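Tyrosine--tRNA ligase, mitochondrial (Emericella nidulans, PDB 5IHX) probably attaches L-tyrosine to its cognate mitochondrial tRNA at the expense of ATP, as a class I aminoacyl-tRNA synthetase. Local coordinates at residues Q314-T319 against H357-E362. Residues are numbered along the deposited sequence; the frame is centred on the assembly and turned at random.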
ATOM      1  N   GLN A 314      17.567 -33.735  23.874  1.00 31.01           N
ATOM      2  CA  GLN A 314      18.831 -34.107  23.241  1.00 30.46           C
ATOM      3  C   GLN A 314      19.533 -32.903  22.614  1.00 31.82           C
ATOM      4  O   GLN A 314      20.744 -32.747  22.737  1.00 34.54           O
ATOM      5  CB  GLN A 314      18.621 -35.186  22.175  1.00 33.17           C
ATOM      6  CG  GLN A 314      18.428 -36.580  22.747  1.00 57.91           C
ATOM      7  CD  GLN A 314      18.314 -37.644  21.672  1.00 71.81           C
ATOM      8  OE1 GLN A 314      17.498 -37.537  20.756  1.00 80.23           O
ATOM      9  NE2 GLN A 314      19.139 -38.679  21.780  1.00 70.49           N
ATOM     10  N   PHE A 315      18.775 -32.072  21.913  1.00 33.55           N
ATOM     11  CA  PHE A 315      19.354 -30.911  21.254  1.00 31.06           C
ATOM     12  C   PHE A 315      20.122 -30.043  22.247  1.00 34.74           C
ATOM     13  O   PHE A 315      21.237 -29.603  21.966  1.00 31.76           O
ATOM     14  CB  PHE A 315      18.274 -30.082  20.561  1.00 29.38           C
ATOM     15  CG  PHE A 315      18.778 -28.781  20.007  1.00 32.40           C
ATOM     16  CD1 PHE A 315      18.497 -27.583  20.642  1.00 34.90           C
ATOM     17  CD2 PHE A 315      19.538 -28.759  18.848  1.00 32.59           C
ATOM     18  CE1 PHE A 315      18.960 -26.385  20.127  1.00 39.20           C
ATOM     19  CE2 PHE A 315      20.006 -27.566  18.331  1.00 37.31           C
ATOM     20  CZ  PHE A 315      19.717 -26.377  18.971  1.00 36.90           C
ATOM     21  N   PHE A 316      19.525 -29.800  23.408  1.00 30.59           N
ATOM     22  CA  PHE A 316      20.148 -28.935  24.403  1.00 25.38           C
ATOM     23  C   PHE A 316      21.270 -29.610  25.197  1.00 25.81           C
ATOM     24  O   PHE A 316      22.198 -28.928  25.632  1.00 35.11           O
ATOM     25  CB  PHE A 316      19.082 -28.393  25.358  1.00 24.67           C
ATOM     26  CG  PHE A 316      18.377 -27.172  24.835  1.00 29.68           C
ATOM     27  CD1 PHE A 316      18.974 -25.925  24.916  1.00 31.62           C
ATOM     28  CD2 PHE A 316      17.128 -27.273  24.245  1.00 31.92           C
ATOM     29  CE1 PHE A 316      18.333 -24.799  24.432  1.00 29.81           C
ATOM     30  CE2 PHE A 316      16.486 -26.152  23.759  1.00 32.64           C
ATOM     31  CZ  PHE A 316      17.090 -24.914  23.852  1.00 31.53           C
ATOM     32  N   VAL A 317      21.211 -30.929  25.389  1.00 30.72           N
ATOM     33  CA  VAL A 317      22.308 -31.607  26.084  1.00 31.78           C
ATOM     34  C   VAL A 317      23.571 -31.616  25.216  1.00 30.98           C
ATOM     35  O   VAL A 317      24.677 -31.750  25.730  1.00 38.13           O
ATOM     36  CB  VAL A 317      21.971 -33.066  26.505  1.00 34.19           C
ATOM     37  CG1 VAL A 317      20.855 -33.088  27.531  1.00 38.74           C
ATOM     38  CG2 VAL A 317      21.611 -33.903  25.321  1.00 42.24           C
ATOM     39  N   ARG A 318      23.399 -31.479  23.903  1.00 35.43           N
ATOM     40  CA  ARG A 318      24.535 -31.439  22.980  1.00 34.18           C
ATOM     41  C   ARG A 318      25.126 -30.036  22.849  1.00 33.76           C
ATOM     42  O   ARG A 318      26.009 -29.814  22.022  1.00 38.59           O
ATOM     43  CB  ARG A 318      24.127 -31.932  21.586  1.00 34.36           C
ATOM     44  CG  ARG A 318      23.745 -33.396  21.503  1.00 44.79           C
ATOM     45  CD  ARG A 318      23.662 -33.847  20.054  1.00 49.61           C
ATOM     46  NE  ARG A 318      22.710 -33.048  19.281  1.00 60.81           N
ATOM     47  CZ  ARG A 318      21.448 -33.396  19.032  1.00 72.37           C
ATOM     48  NH1 ARG A 318      20.953 -34.537  19.498  1.00 87.38           N
ATOM     49  NH2 ARG A 318      20.673 -32.592  18.315  1.00 55.46           N
ATOM     50  N   THR A 319      24.642 -29.093  23.652  1.00 35.17           N
ATOM     51  CA  THR A 319      25.177 -27.735  23.632  1.00 28.56           C
ATOM     52  C   THR A 319      26.679 -27.768  23.931  1.00 35.95           C
ATOM     53  O   THR A 319      27.096 -28.406  24.900  1.00 32.21           O
ATOM     54  CB  THR A 319      24.460 -26.826  24.657  1.00 26.81           C
ATOM     55  OG1 THR A 319      23.059 -26.775  24.366  1.00 31.57           O
ATOM     56  CG2 THR A 319      25.030 -25.414  24.630  1.00 29.81           C
ATOM     57  N   HIS A 357      22.670 -30.682  31.041  1.00 26.64           N
ATOM     58  CA  HIS A 357      21.470 -31.361  31.527  1.00 23.29           C
ATOM     59  C   HIS A 357      20.543 -30.396  32.259  1.00 24.03           C
ATOM     60  O   HIS A 357      19.326 -30.468  32.114  1.00 28.13           O
ATOM     61  CB  HIS A 357      21.843 -32.528  32.446  1.00 31.83           C
ATOM     62  CG  HIS A 357      22.210 -33.780  31.713  1.00 27.69           C
ATOM     63  ND1 HIS A 357      21.292 -34.510  30.983  1.00 34.25           N
ATOM     64  CD2 HIS A 357      23.386 -34.436  31.591  1.00 30.24           C
ATOM     65  CE1 HIS A 357      21.891 -35.552  30.443  1.00 30.21           C
ATOM     66  NE2 HIS A 357      23.166 -35.534  30.799  1.00 33.14           N
ATOM     67  N   ALA A 358      21.121 -29.495  33.048  1.00 23.80           N
ATOM     68  CA  ALA A 358      20.336 -28.481  33.743  1.00 24.27           C
ATOM     69  C   ALA A 358      19.657 -27.558  32.731  1.00 26.42           C
ATOM     70  O   ALA A 358      18.507 -27.161  32.915  1.00 27.49           O
ATOM     71  CB  ALA A 358      21.213 -27.683  34.688  1.00 25.63           C
ATOM     72  N   LEU A 359      20.375 -27.230  31.662  1.00 30.17           N
ATOM     73  CA  LEU A 359      19.845 -26.378  30.603  1.00 27.38           C
ATOM     74  C   LEU A 359      18.696 -27.069  29.883  1.00 27.65           C
ATOM     75  O   LEU A 359      17.638 -26.478  29.666  1.00 26.65           O
ATOM     76  CB  LEU A 359      20.945 -26.020  29.602  1.00 23.75           C
ATOM     77  CG  LEU A 359      20.506 -25.387  28.277  1.00 21.99           C
ATOM     78  CD1 LEU A 359      19.858 -24.035  28.503  1.00 23.32           C
ATOM     79  CD2 LEU A 359      21.686 -25.273  27.323  1.00 30.28           C
ATOM     80  N   ALA A 360      18.917 -28.325  29.509  1.00 26.92           N
ATOM     81  CA  ALA A 360      17.918 -29.102  28.788  1.00 22.22           C
ATOM     82  C   ALA A 360      16.657 -29.287  29.623  1.00 27.94           C
ATOM     83  O   ALA A 360      15.544 -29.160  29.118  1.00 21.58           O
ATOM     84  CB  ALA A 360      18.491 -30.454  28.389  1.00 25.95           C
ATOM     85  N   TYR A 361      16.838 -29.586  30.905  1.00 28.71           N
ATOM     86  CA  TYR A 361      15.709 -29.825  31.791  1.00 25.55           C
ATOM     87  C   TYR A 361      14.844 -28.580  31.921  1.00 27.32           C
ATOM     88  O   TYR A 361      13.624 -28.641  31.759  1.00 27.78           O
ATOM     89  CB  TYR A 361      16.189 -30.272  33.175  1.00 26.88           C
ATOM     90  CG  TYR A 361      15.056 -30.591  34.126  1.00 28.35           C
ATOM     91  CD1 TYR A 361      14.586 -31.889  34.267  1.00 39.89           C
ATOM     92  CD2 TYR A 361      14.448 -29.590  34.874  1.00 26.98           C
ATOM     93  CE1 TYR A 361      13.547 -32.183  35.131  1.00 43.64           C
ATOM     94  CE2 TYR A 361      13.410 -29.872  35.737  1.00 33.65           C
ATOM     95  CZ  TYR A 361      12.962 -31.169  35.861  1.00 40.84           C
ATOM     96  OH  TYR A 361      11.927 -31.452  36.722  1.00 41.52           O
ATOM     97  N   GLU A 362      15.483 -27.453  32.218  1.00 24.01           N
ATOM     98  CA  GLU A 362      14.771 -26.199  32.415  1.00 26.57           C
ATOM     99  C   GLU A 362      13.946 -25.809  31.197  1.00 25.47           C
ATOM    100  O   GLU A 362      12.779 -25.440  31.325  1.00 28.66           O
ATOM    101  CB  GLU A 362      15.753 -25.076  32.754  1.00 27.84           C
ATOM    102  CG  GLU A 362      16.300 -25.144  34.170  1.00 26.74           C
ATOM    103  CD  GLU A 362      15.224 -24.927  35.218  1.00 41.08           C
ATOM    104  OE1 GLU A 362      15.223 -25.660  36.230  1.00 43.12           O
ATOM    105  OE2 GLU A 362      14.381 -24.020  35.032  1.00 34.75           O
TER
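F316, at the end of helix 309-317, packs against L359 and A360 of helix 354-368, and V317 against A360 and H357. The two helices come close here: the CA atoms of F316 and A360 are 4.9 Å apart. This is consistent with the small side chain of A360.

F316 can be followed outward. Its CB lies 3.7 Å from A360 CB and just as near to A360 CA. Further out, CD1 of the ring meets L359 CD2 at 3.7 Å. That methyl sits at the ring edge, near its plane, and L359 CG is close to the same CD1. With CG anti to the backbone N (chi1 167°), L359 extends from its helix to this edge, and the two side chains cross at about a right angle. Beyond the contact, the F316 ring meets F331 edge-to-face and also touches the ring of F363.

V317 reaches over with one branch. CG1 rests 3.6 Å from A360 CB and 3.8 Å from ND1 of H357. CG1 is a methyl, so this is van der Waals contact; the polar partner of ND1 is the hydroxyl of Y313.

T319 meets the same methyl of L359. Its OG1 lies 3.6 Å from L359 CD2, but donates a 2.6 Å hydrogen bond to F316 O. T319 N bonds the same oxygen from the same face of the carbonyl plane. Two donors thus hold the turn that follows the helix.

This is apolar helix-helix packing in the helices after the Rossmann-type catalytic fold of class I synthetases, which probably correspond to the helical anticodon-binding region of tyrosyl-tRNA synthetases.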